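Local coordinates for putative branched-chain amino acid ABC transporter, periplasmic branched-chain amino acid-binding protein (Pseudomonas protegens Pf-5, PDB 4RU0) that probably binds branched-chain amino acids or related solutes in the periplasm and delivers them to an ABC transporter, at residues Thr142-Thr156 / Met381-Gly395. Numbering follows the deposited sequence.
Sequences TDGTVFPYNFPVMLT and MQNLKLSCRDHEGGG
His-391 lies flat between Phe-151 and Gly-144. The phenyl ring stacks face to face on one side of the imidazole, centroids 3.7 Å apart and planes 11° from parallel, while CA of Gly-144 makes a CH-pi contact with the opposite face, 3.4 Å from the ring centroid; a side chain on Gly-144 would run into the ring. Within the ring plane, ND1 of His-391 donates to O of Asn-150 at 2.9 Å, from above the carbonyl plane. NE2 bonds to Glu-363 of helix 355-363, and the backbone N of His-391 donates to O of Thr-142 at 2.8 Å. With an alanine here, O of Asn-150 and Glu-363 would probably lose their partner and a gap would open between Phe-151 and Gly-144.

Glu-392 accepts at O from N of Met-154 (2.9 Å). Its CG anti to the backbone N (chi1 -175°) and its extended chain carry OE2 to N of Thr-156, 2.8 Å away at the N-cap of helix 157-172, and to Ser-159; a water joins OE1 to the hydroxyls of Thr-142 and Thr-156, the former also bonded to O of Thr-139. Met-154 (selenomethionine in the crystal) crosses Leu-384 at about a right angle, its methyl CE touching the apolar CD1.

Behind this shell, OD1 of Asp-390 takes N of Glu-392 and of Gly-393 from one face, an Asx motif that holds 390-393 in its turn; Arg-418 pairs with OD2, less surely placed. With ND1 donating to a carbonyl and NE2 facing a carboxylate, the buried imidazole of this periplasmic-binding-protein fold is probably cationic, balanced by Glu-363.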
ATOM      1  N   THR A 142     -13.275   2.276   1.004  1.00 28.43           N
ATOM      2  CA  THR A 142     -13.055   3.685   0.705  1.00 29.58           C
ATOM      3  C   THR A 142     -14.232   4.496   1.247  1.00 31.13           C
ATOM      4  O   THR A 142     -14.054   5.595   1.779  1.00 35.37           O
ATOM      5  CB  THR A 142     -12.902   3.937  -0.808  1.00 29.97           C
ATOM      6  OG1 THR A 142     -11.831   3.140  -1.329  1.00 28.73           O
ATOM      7  CG2 THR A 142     -12.604   5.402  -1.079  1.00 31.36           C
ATOM      8  N   ASP A 143     -15.433   3.937   1.113  1.00 23.45           N
ATOM      9  CA  ASP A 143     -16.646   4.563   1.628  1.00 25.09           C
ATOM     10  C   ASP A 143     -16.767   4.313   3.128  1.00 30.03           C
ATOM     11  O   ASP A 143     -17.331   3.308   3.559  1.00 28.98           O
ATOM     12  CB  ASP A 143     -17.881   4.028   0.893  1.00 25.22           C
ATOM     13  CG  ASP A 143     -19.148   4.831   1.185  1.00 37.02           C
ATOM     14  OD1 ASP A 143     -19.173   5.615   2.161  1.00 33.14           O
ATOM     15  OD2 ASP A 143     -20.135   4.672   0.431  1.00 36.48           O
ATOM     16  N   GLY A 144     -16.249   5.241   3.922  1.00 30.43           N
ATOM     17  CA  GLY A 144     -16.280   5.097   5.365  1.00 30.25           C
ATOM     18  C   GLY A 144     -17.654   5.228   5.994  1.00 30.85           C
ATOM     19  O   GLY A 144     -17.789   5.071   7.207  1.00 28.96           O
ATOM     20  N   THR A 145     -18.680   5.514   5.194  1.00 28.77           N
ATOM     21  CA  THR A 145     -20.039   5.547   5.732  1.00 36.70           C
ATOM     22  C   THR A 145     -20.529   4.122   5.933  1.00 33.75           C
ATOM     23  O   THR A 145     -21.445   3.875   6.717  1.00 31.61           O
ATOM     24  CB  THR A 145     -21.033   6.304   4.820  1.00 38.14           C
ATOM     25  OG1 THR A 145     -21.217   5.585   3.591  1.00 30.97           O
ATOM     26  CG2 THR A 145     -20.541   7.712   4.536  1.00 33.72           C
ATOM     27  N   VAL A 146     -19.912   3.187   5.216  1.00 30.23           N
ATOM     28  CA  VAL A 146     -20.263   1.775   5.335  1.00 31.80           C
ATOM     29  C   VAL A 146     -19.176   1.041   6.117  1.00 24.50           C
ATOM     30  O   VAL A 146     -19.443   0.045   6.789  1.00 24.21           O
ATOM     31  CB  VAL A 146     -20.472   1.136   3.949  1.00 25.20           C
ATOM     32  CG1 VAL A 146     -20.672  -0.370   4.050  1.00 24.36           C
ATOM     33  CG2 VAL A 146     -21.669   1.781   3.260  1.00 27.03           C
ATOM     34  N   PHE A 147     -17.955   1.567   6.059  1.00 35.16           N
ATOM     35  CA  PHE A 147     -16.819   0.968   6.758  1.00 30.53           C
ATOM     36  C   PHE A 147     -16.150   1.928   7.740  1.00 27.40           C
ATOM     37  O   PHE A 147     -15.036   2.381   7.498  1.00 27.13           O
ATOM     38  CB  PHE A 147     -15.790   0.466   5.748  1.00 22.00           C
ATOM     39  CG  PHE A 147     -16.258  -0.712   4.952  1.00 21.09           C
ATOM     40  CD1 PHE A 147     -16.985  -0.531   3.789  1.00 21.14           C
ATOM     41  CD2 PHE A 147     -15.972  -2.003   5.368  1.00 20.55           C
ATOM     42  CE1 PHE A 147     -17.416  -1.616   3.056  1.00 24.70           C
ATOM     43  CE2 PHE A 147     -16.398  -3.089   4.640  1.00 20.75           C
ATOM     44  CZ  PHE A 147     -17.121  -2.899   3.482  1.00 21.55           C
ATOM     45  N   PRO A 148     -16.820   2.210   8.869  1.00 28.23           N
ATOM     46  CA  PRO A 148     -16.348   3.189   9.853  1.00 28.50           C
ATOM     47  C   PRO A 148     -14.924   2.935  10.343  1.00 26.75           C
ATOM     48  O   PRO A 148     -14.177   3.892  10.534  1.00 27.97           O
ATOM     49  CB  PRO A 148     -17.342   3.031  11.013  1.00 27.72           C
ATOM     50  CG  PRO A 148     -18.530   2.385  10.422  1.00 27.19           C
ATOM     51  CD  PRO A 148     -18.034   1.513   9.326  1.00 25.56           C
ATOM     52  N   TYR A 149     -14.552   1.672  10.537  1.00 25.69           N
ATOM     53  CA  TYR A 149     -13.258   1.351  11.131  1.00 26.05           C
ATOM     54  C   TYR A 149     -12.333   0.541  10.217  1.00 27.57           C
ATOM     55  O   TYR A 149     -11.437  -0.157  10.683  1.00 25.17           O
ATOM     56  CB  TYR A 149     -13.478   0.622  12.459  1.00 26.60           C
ATOM     57  CG  TYR A 149     -14.063   1.548  13.498  1.00 34.75           C
ATOM     58  CD1 TYR A 149     -15.439   1.659  13.665  1.00 28.16           C
ATOM     59  CD2 TYR A 149     -13.240   2.354  14.276  1.00 29.81           C
ATOM     60  CE1 TYR A 149     -15.975   2.527  14.596  1.00 29.73           C
ATOM     61  CE2 TYR A 149     -13.768   3.223  15.211  1.00 31.43           C
ATOM     62  CZ  TYR A 149     -15.132   3.309  15.366  1.00 31.32           C
ATOM     63  OH  TYR A 149     -15.659   4.173  16.296  1.00 53.75           O
ATOM     64  N   ASN A 150     -12.544   0.661   8.912  1.00 23.87           N
ATOM     65  CA  ASN A 150     -11.673   0.025   7.929  1.00 28.24           C
ATOM     66  C   ASN A 150     -11.090   1.073   6.976  1.00 28.17           C
ATOM     67  O   ASN A 150     -11.836   1.789   6.307  1.00 23.02           O
ATOM     68  CB  ASN A 150     -12.442  -1.044   7.150  1.00 21.54           C
ATOM     69  CG  ASN A 150     -11.528  -2.032   6.453  1.00 39.86           C
ATOM     70  OD1 ASN A 150     -10.522  -1.654   5.851  1.00 37.82           O
ATOM     71  ND2 ASN A 150     -11.873  -3.313   6.538  1.00 37.59           N
ATOM     72  N   PHE A 151      -9.762   1.162   6.920  1.00 23.60           N
ATOM     73  CA  PHE A 151      -9.090   2.211   6.150  1.00 24.22           C
ATOM     74  C   PHE A 151      -8.070   1.680   5.136  1.00 26.48           C
ATOM     75  O   PHE A 151      -6.903   1.470   5.478  1.00 26.74           O
ATOM     76  CB  PHE A 151      -8.381   3.191   7.096  1.00 26.42           C
ATOM     77  CG  PHE A 151      -9.313   4.028   7.931  1.00 33.11           C
ATOM     78  CD1 PHE A 151      -9.606   5.335   7.566  1.00 35.79           C
ATOM     79  CD2 PHE A 151      -9.887   3.513   9.087  1.00 27.65           C
ATOM     80  CE1 PHE A 151     -10.457   6.115   8.337  1.00 40.14           C
ATOM     81  CE2 PHE A 151     -10.741   4.287   9.859  1.00 41.13           C
ATOM     82  CZ  PHE A 151     -11.025   5.589   9.487  1.00 30.07           C
ATOM     83  N   PRO A 152      -8.471   1.514   3.889  1.00 22.16           N
ATOM     84  CA  PRO A 152      -7.516   1.123   2.857  1.00 26.53           C
ATOM     85  C   PRO A 152      -6.784   2.363   2.348  1.00 24.03           C
ATOM     86  O   PRO A 152      -7.063   2.882   1.294  1.00 26.64           O
ATOM     87  CB  PRO A 152      -8.412   0.554   1.781  1.00 19.98           C
ATOM     88  CG  PRO A 152      -9.633   1.353   1.886  1.00 20.28           C
ATOM     89  CD  PRO A 152      -9.803   1.732   3.322  1.00 42.29           C
ATOM     90  N   VAL A 153      -5.855   2.836   3.156  1.00 26.38           N
ATOM     91  CA  VAL A 153      -5.216   4.127   2.975  1.00 29.35           C
ATOM     92  C   VAL A 153      -4.253   4.292   1.807  1.00 38.38           C
ATOM     93  O   VAL A 153      -3.483   3.405   1.483  1.00 35.79           O
ATOM     94  CB  VAL A 153      -4.510   4.600   4.254  1.00 28.70           C
ATOM     95  CG1 VAL A 153      -4.423   6.107   4.259  1.00 30.88           C
ATOM     96  CG2 VAL A 153      -5.271   4.151   5.473  1.00 37.52           C
HETATM   97  N   MSE A 154      -4.308   5.485   1.234  1.00 35.53           N
HETATM   98  CA  MSE A 154      -3.425   5.946   0.185  1.00 38.96           C
HETATM   99  C   MSE A 154      -3.695   5.434  -1.202  1.00 37.14           C
HETATM  100  O   MSE A 154      -3.839   6.247  -2.119  1.00 38.92           O
HETATM  101  CB  MSE A 154      -2.013   5.580   0.583  1.00 29.40           C
HETATM  102  CG  MSE A 154      -1.097   6.754   0.335  1.00 44.26           C
HETATM  103 SE   MSE A 154       0.581   6.354   1.225  1.00 77.83          SE
HETATM  104  CE  MSE A 154       0.198   7.439   2.803  1.00 58.20           C
ATOM    105  N   LEU A 155      -3.704   4.131  -1.400  1.00 24.24           N
ATOM    106  CA  LEU A 155      -3.997   3.614  -2.707  1.00 22.52           C
ATOM    107  C   LEU A 155      -4.817   2.354  -2.697  1.00 24.48           C
ATOM    108  O   LEU A 155      -4.374   1.348  -2.221  1.00 29.32           O
ATOM    109  CB  LEU A 155      -2.689   3.386  -3.466  1.00 30.54           C
ATOM    110  CG  LEU A 155      -2.825   3.172  -4.964  1.00 24.06           C
ATOM    111  CD1 LEU A 155      -3.374   4.408  -5.628  1.00 24.01           C
ATOM    112  CD2 LEU A 155      -1.505   2.785  -5.567  1.00 21.87           C
ATOM    113  N   THR A 156      -5.988   2.397  -3.289  1.00 19.67           N
ATOM    114  CA  THR A 156      -6.736   1.189  -3.561  1.00 18.13           C
ATOM    115  C   THR A 156      -6.440   0.706  -4.965  1.00 17.21           C
ATOM    116  O   THR A 156      -6.031   1.466  -5.809  1.00 24.08           O
ATOM    117  CB  THR A 156      -8.242   1.384  -3.422  1.00 23.67           C
ATOM    118  OG1 THR A 156      -8.705   2.286  -4.420  1.00 25.00           O
ATOM    119  CG2 THR A 156      -8.579   1.919  -2.059  1.00 24.75           C
HETATM  120  N   MSE A 381       6.291  10.103   0.260  1.00 54.06           N
HETATM  121  CA  MSE A 381       4.867   9.902   0.495  1.00 50.90           C
HETATM  122  C   MSE A 381       4.050  11.006  -0.166  1.00 51.04           C
HETATM  123  O   MSE A 381       4.461  12.164  -0.185  1.00 69.82           O
HETATM  124  CB  MSE A 381       4.581   9.855   1.996  1.00 50.95           C
HETATM  125  CG  MSE A 381       3.105   9.765   2.359  1.00 60.37           C
HETATM  126 SE   MSE A 381       2.818  10.027   4.275  1.00117.20          SE
HETATM  127  CE  MSE A 381       4.165   8.780   4.903  1.00 56.73           C
ATOM    128  N   GLN A 382       2.894  10.643  -0.711  1.00 49.68           N
ATOM    129  CA  GLN A 382       2.024  11.612  -1.366  1.00 49.80           C
ATOM    130  C   GLN A 382       1.215  12.425  -0.358  1.00 50.13           C
ATOM    131  O   GLN A 382       1.263  12.166   0.845  1.00 50.13           O
ATOM    132  CB  GLN A 382       1.080  10.898  -2.335  1.00 48.36           C
ATOM    133  CG  GLN A 382       0.104   9.951  -1.661  1.00 46.96           C
ATOM    134  CD  GLN A 382      -0.580   9.021  -2.644  1.00 45.67           C
ATOM    135  OE1 GLN A 382      -1.656   9.325  -3.162  1.00 45.26           O
ATOM    136  NE2 GLN A 382       0.042   7.876  -2.902  1.00 45.14           N
ATOM    137  N   ASN A 383       0.477  13.411  -0.856  1.00 50.52           N
ATOM    138  CA  ASN A 383      -0.491  14.129  -0.037  1.00 50.74           C
ATOM    139  C   ASN A 383      -1.624  13.205   0.399  1.00 49.18           C
ATOM    140  O   ASN A 383      -1.980  12.263  -0.311  1.00 58.29           O
ATOM    141  CB  ASN A 383      -1.068  15.332  -0.794  1.00 51.56           C
ATOM    142  CG  ASN A 383      -0.063  16.463  -0.956  1.00 59.80           C
ATOM    143  OD1 ASN A 383       1.145  16.265  -0.822  1.00 60.70           O
ATOM    144  ND2 ASN A 383      -0.564  17.661  -1.244  1.00 59.95           N
ATOM    145  N   LEU A 384      -2.179  13.474   1.575  1.00 51.09           N
ATOM    146  CA  LEU A 384      -3.311  12.709   2.091  1.00 48.09           C
ATOM    147  C   LEU A 384      -4.394  13.636   2.605  1.00 48.57           C
ATOM    148  O   LEU A 384      -4.142  14.484   3.456  1.00 49.73           O
ATOM    149  CB  LEU A 384      -2.873  11.772   3.215  1.00 47.68           C
ATOM    150  CG  LEU A 384      -2.159  10.480   2.838  1.00 53.58           C
ATOM    151  CD1 LEU A 384      -1.675   9.779   4.095  1.00 46.84           C
ATOM    152  CD2 LEU A 384      -3.102   9.594   2.051  1.00 51.95           C
ATOM    153  N   LYS A 385      -5.600  13.480   2.085  1.00 47.80           N
ATOM    154  CA  LYS A 385      -6.742  14.200   2.619  1.00 51.69           C
ATOM    155  C   LYS A 385      -7.920  13.244   2.731  1.00 46.89           C
ATOM    156  O   LYS A 385      -8.593  12.950   1.746  1.00 46.27           O
ATOM    157  CB  LYS A 385      -7.094  15.407   1.751  1.00 49.19           C
ATOM    158  CG  LYS A 385      -8.161  16.310   2.354  1.00 49.95           C
ATOM    159  CD  LYS A 385      -8.047  17.735   1.826  1.00 62.08           C
ATOM    160  CE  LYS A 385      -9.295  18.543   2.127  1.00 64.88           C
ATOM    161  NZ  LYS A 385     -10.479  18.018   1.387  1.00 68.36           N
ATOM    162  N   LEU A 386      -8.150  12.752   3.942  1.00 46.60           N
ATOM    163  CA  LEU A 386      -9.224  11.799   4.190  1.00 45.49           C
ATOM    164  C   LEU A 386     -10.483  12.483   4.690  1.00 46.63           C
ATOM    165  O   LEU A 386     -10.464  13.650   5.081  1.00 48.98           O
ATOM    166  CB  LEU A 386      -8.791  10.739   5.200  1.00 44.90           C
ATOM    167  CG  LEU A 386      -7.942   9.567   4.707  1.00 44.05           C
ATOM    168  CD1 LEU A 386      -6.509  10.006   4.411  1.00 44.80           C
ATOM    169  CD2 LEU A 386      -7.972   8.439   5.732  1.00 43.42           C
ATOM    170  N   SER A 387     -11.579  11.738   4.664  1.00 45.12           N
ATOM    171  CA  SER A 387     -12.850  12.194   5.197  1.00 45.52           C
ATOM    172  C   SER A 387     -13.653  10.968   5.595  1.00 47.28           C
ATOM    173  O   SER A 387     -13.226   9.839   5.346  1.00 43.50           O
ATOM    174  CB  SER A 387     -13.617  13.032   4.174  1.00 46.06           C
ATOM    175  OG  SER A 387     -14.174  12.210   3.155  1.00 47.71           O
ATOM    176  N   CYS A 388     -14.810  11.187   6.210  1.00 44.78           N
ATOM    177  CA  CYS A 388     -15.712  10.091   6.534  1.00 43.96           C
ATOM    178  C   CYS A 388     -16.153   9.383   5.253  1.00 51.70           C
ATOM    179  O   CYS A 388     -16.377   8.177   5.235  1.00 46.51           O
ATOM    180  CB  CYS A 388     -16.925  10.604   7.307  1.00 44.65           C
ATOM    181  SG  CYS A 388     -18.331   9.464   7.325  1.00 75.86           S
ATOM    182  N   ARG A 389     -16.252  10.155   4.180  1.00 43.60           N
ATOM    183  CA  ARG A 389     -16.678   9.656   2.882  1.00 43.06           C
ATOM    184  C   ARG A 389     -15.532   8.963   2.133  1.00 44.31           C
ATOM    185  O   ARG A 389     -15.764   8.163   1.223  1.00 41.66           O
ATOM    186  CB  ARG A 389     -17.230  10.819   2.051  1.00 52.04           C
ATOM    187  CG  ARG A 389     -18.102  10.432   0.880  1.00 58.04           C
ATOM    188  CD  ARG A 389     -18.301  11.630  -0.036  1.00 61.51           C
ATOM    189  NE  ARG A 389     -17.042  12.042  -0.652  1.00 58.92           N
ATOM    190  CZ  ARG A 389     -16.684  11.729  -1.892  1.00 53.73           C
ATOM    191  NH1 ARG A 389     -15.516  12.137  -2.376  1.00 51.51           N
ATOM    192  NH2 ARG A 389     -17.501  11.011  -2.651  1.00 51.63           N
ATOM    193  N   ASP A 390     -14.296   9.267   2.525  1.00 42.54           N
ATOM    194  CA  ASP A 390     -13.122   8.802   1.787  1.00 42.10           C
ATOM    195  C   ASP A 390     -12.002   8.303   2.692  1.00 41.91           C
ATOM    196  O   ASP A 390     -11.184   9.082   3.175  1.00 42.67           O
ATOM    197  CB  ASP A 390     -12.591   9.925   0.889  1.00 44.33           C
ATOM    198  CG  ASP A 390     -11.304   9.546   0.173  1.00 46.91           C
ATOM    199  OD1 ASP A 390     -11.077   8.341  -0.066  1.00 51.51           O
ATOM    200  OD2 ASP A 390     -10.514  10.459  -0.152  1.00 43.44           O
ATOM    201  N   HIS A 391     -11.950   6.992   2.888  1.00 41.02           N
ATOM    202  CA  HIS A 391     -10.934   6.387   3.740  1.00 40.88           C
ATOM    203  C   HIS A 391      -9.652   6.041   2.972  1.00 41.31           C
ATOM    204  O   HIS A 391      -8.746   5.402   3.512  1.00 40.63           O
ATOM    205  CB  HIS A 391     -11.501   5.139   4.421  1.00 40.16           C
ATOM    206  CG  HIS A 391     -12.395   5.444   5.585  1.00 40.49           C
ATOM    207  ND1 HIS A 391     -12.842   4.470   6.451  1.00 40.08           N
ATOM    208  CD2 HIS A 391     -12.916   6.611   6.027  1.00 41.29           C
ATOM    209  CE1 HIS A 391     -13.604   5.027   7.383  1.00 40.59           C
ATOM    210  NE2 HIS A 391     -13.664   6.328   7.141  1.00 41.33           N
ATOM    211  N   GLU A 392      -9.575   6.473   1.716  1.00 40.83           N
ATOM    212  CA  GLU A 392      -8.363   6.291   0.927  1.00 40.86           C
ATOM    213  C   GLU A 392      -7.493   7.533   1.036  1.00 41.95           C
ATOM    214  O   GLU A 392      -6.354   7.469   1.494  1.00 42.33           O
ATOM    215  CB  GLU A 392      -8.687   6.002  -0.543  1.00 40.44           C
ATOM    216  CG  GLU A 392      -7.451   5.684  -1.370  1.00 40.47           C
ATOM    217  CD  GLU A 392      -7.742   5.527  -2.858  1.00 47.78           C
ATOM    218  OE1 GLU A 392      -8.835   5.930  -3.309  1.00 48.70           O
ATOM    219  OE2 GLU A 392      -6.866   4.998  -3.576  1.00 46.70           O
ATOM    220  N   GLY A 393      -8.043   8.661   0.599  1.00 42.57           N
ATOM    221  CA  GLY A 393      -7.417   9.957   0.805  1.00 43.79           C
ATOM    222  C   GLY A 393      -6.182  10.267  -0.018  1.00 44.33           C
ATOM    223  O   GLY A 393      -5.577  11.323   0.163  1.00 45.49           O
ATOM    224  N   GLY A 394      -5.804   9.363  -0.920  1.00 50.48           N
ATOM    225  CA  GLY A 394      -4.615   9.561  -1.738  1.00 44.16           C
ATOM    226  C   GLY A 394      -4.845   9.294  -3.214  1.00 46.29           C
ATOM    227  O   GLY A 394      -5.216  10.190  -3.969  1.00 50.29           O
ATOM    228  N   GLY A 395      -4.611   8.053  -3.628  1.00 42.87           N
ATOM    229  CA  GLY A 395      -4.883   7.635  -4.989  1.00 42.44           C
ATOM    230  C   GLY A 395      -3.808   7.965  -6.012  1.00 51.45           C
ATOM    231  O   GLY A 395      -4.084   7.972  -7.205  1.00 51.92           O
TER
HETATM  232  O   HOH W   1     -10.464   4.091  -3.857  1.00 16.86           O